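Local structure of type II secretion system protein L (Pseudomonas aeruginosa, 6GHU) at residues V33-A39 with V71-I77. The protein serves as an inner-membrane component of the type II secretion system, linking the energy-providing cytoplasmic protein XcpR to the rest of the machinery that exports proteases and toxins. Residues are numbered along the deposited sequence; the frame is centred on the assembly and turned at random.
Sequences VALQVRA and VSARLVI
Arg74 lays one face of its guanidinium over the methyl of Ala34, diagonally across the strand pair, with NH2 3.2 Å from Ala34 CB. Its CG stands anti to the backbone N (chi1 -173°) and the chain runs extended to NE, which carries the charged group past its direct partner Gln36. The Gln36 side chain bends at chi2 (-76°) and brings NE2 to 3.6 Å from Arg74 CD. Its amide plane is turned 52° from the guanidinium. One water accepts from both Gln36 NE2 and Arg74 NE, the latter bond lying in the guanidinium plane and helping to fix its rotation.

The opposite face of the sheet is apolar: Leu35 CB packs against Leu75 CB at 4.0 Å, while Leu35 CD1 reaches Ile77 CD1 at 3.7 Å. Between the faces, eight backbone hydrogen bonds join the antiparallel strands in four hydrogen-bonded pairs, from Val33 with Ile77 to Ala39 with Val71.

These are the two central strands of the ferredoxin-like sheet, flanked by strands 20-27 and 59-67. On the apolar face, helix 3-14 packs on Val33, Leu35 and Ile77, and helix 42-54 on Val37, Ala39 and Val71.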
# COMPACT_ATOMS: atom_id res chain seq x y z
N VAL A 33 1.53 -6.26 -6.15
CA VAL A 33 1.11 -4.90 -5.86
C VAL A 33 1.25 -4.09 -7.15
O VAL A 33 2.34 -4.04 -7.74
CB VAL A 33 1.94 -4.27 -4.73
CG1 VAL A 33 1.46 -2.86 -4.41
CG2 VAL A 33 1.88 -5.15 -3.48
N ALA A 34 0.16 -3.46 -7.58
CA ALA A 34 0.15 -2.64 -8.79
C ALA A 34 0.03 -1.17 -8.43
O ALA A 34 -0.77 -0.79 -7.57
CB ALA A 34 -1.01 -3.03 -9.72
N LEU A 35 0.83 -0.34 -9.11
CA LEU A 35 0.93 1.08 -8.83
C LEU A 35 0.82 1.87 -10.13
O LEU A 35 1.54 1.59 -11.09
CB LEU A 35 2.27 1.43 -8.16
CG LEU A 35 2.56 0.92 -6.75
CD1 LEU A 35 3.07 -0.51 -6.77
CD2 LEU A 35 3.56 1.83 -6.06
N GLN A 36 -0.08 2.84 -10.15
CA GLN A 36 -0.14 3.84 -11.22
C GLN A 36 0.67 5.05 -10.77
O GLN A 36 0.30 5.72 -9.80
CB GLN A 36 -1.58 4.24 -11.52
CG GLN A 36 -2.45 3.12 -12.05
CD GLN A 36 -2.17 2.81 -13.49
OE1 GLN A 36 -1.42 3.52 -14.17
NE2 GLN A 36 -2.79 1.74 -13.99
N VAL A 37 1.75 5.34 -11.48
CA VAL A 37 2.67 6.41 -11.09
C VAL A 37 2.77 7.43 -12.21
O VAL A 37 2.51 7.15 -13.38
CB VAL A 37 4.07 5.87 -10.73
CG1 VAL A 37 3.99 4.90 -9.57
CG2 VAL A 37 4.73 5.20 -11.94
N ARG A 38 3.15 8.65 -11.82
CA ARG A 38 3.53 9.69 -12.76
C ARG A 38 4.87 10.25 -12.33
O ARG A 38 5.22 10.25 -11.15
CB ARG A 38 2.47 10.80 -12.84
CG ARG A 38 1.20 10.39 -13.56
CD ARG A 38 0.36 11.59 -13.96
NE ARG A 38 -0.53 11.29 -15.08
CZ ARG A 38 -1.77 10.81 -14.96
NH1 ARG A 38 -2.30 10.58 -13.76
NH2 ARG A 38 -2.49 10.57 -16.05
N ALA A 39 5.63 10.74 -13.31
CA ALA A 39 6.94 11.33 -13.06
C ALA A 39 7.22 12.34 -14.15
O ALA A 39 6.56 12.32 -15.20
CB ALA A 39 8.04 10.26 -13.01
N VAL A 71 4.97 11.90 -17.47
CA VAL A 71 4.76 10.57 -18.04
C VAL A 71 4.06 9.72 -16.99
O VAL A 71 4.12 9.99 -15.78
CB VAL A 71 6.08 9.92 -18.51
CG1 VAL A 71 6.81 10.84 -19.48
CG2 VAL A 71 6.99 9.61 -17.33
N SER A 72 3.39 8.66 -17.45
CA SER A 72 2.64 7.78 -16.57
C SER A 72 2.89 6.34 -16.98
O SER A 72 3.12 6.05 -18.16
CB SER A 72 1.14 8.08 -16.60
OG SER A 72 0.60 7.79 -17.87
N ALA A 73 2.84 5.45 -15.99
CA ALA A 73 3.08 4.03 -16.22
C ALA A 73 2.49 3.26 -15.06
O ALA A 73 2.10 3.83 -14.03
CB ALA A 73 4.57 3.74 -16.37
N ARG A 74 2.42 1.95 -15.23
CA ARG A 74 1.97 1.03 -14.20
C ARG A 74 3.16 0.23 -13.70
O ARG A 74 3.90 -0.35 -14.50
CB ARG A 74 0.88 0.10 -14.74
CG ARG A 74 0.22 -0.79 -13.71
CD ARG A 74 -1.06 -1.40 -14.28
NE ARG A 74 -1.70 -2.33 -13.37
CZ ARG A 74 -1.41 -3.63 -13.30
NH1 ARG A 74 -0.47 -4.15 -14.08
NH2 ARG A 74 -2.07 -4.40 -12.45
N LEU A 75 3.36 0.23 -12.38
CA LEU A 75 4.40 -0.57 -11.73
C LEU A 75 3.76 -1.76 -11.05
O LEU A 75 2.75 -1.62 -10.36
CB LEU A 75 5.16 0.26 -10.69
CG LEU A 75 6.44 0.99 -11.06
CD1 LEU A 75 6.94 1.75 -9.83
CD2 LEU A 75 7.50 0.04 -11.55
N VAL A 76 4.35 -2.94 -11.24
CA VAL A 76 3.94 -4.16 -10.55
C VAL A 76 5.10 -4.60 -9.67
O VAL A 76 6.21 -4.81 -10.17
CB VAL A 76 3.54 -5.27 -11.54
CG1 VAL A 76 3.22 -6.57 -10.79
CG2 VAL A 76 2.34 -4.84 -12.37
N ILE A 77 4.84 -4.74 -8.37
CA ILE A 77 5.85 -5.14 -7.40
C ILE A 77 5.40 -6.43 -6.73
O ILE A 77 4.25 -6.54 -6.30
CB ILE A 77 6.10 -4.05 -6.35
CG1 ILE A 77 6.46 -2.73 -7.04
CG2 ILE A 77 7.21 -4.48 -5.40
CD1 ILE A 77 6.60 -1.55 -6.10
O HOH W 1 -3.53 -0.47 -12.61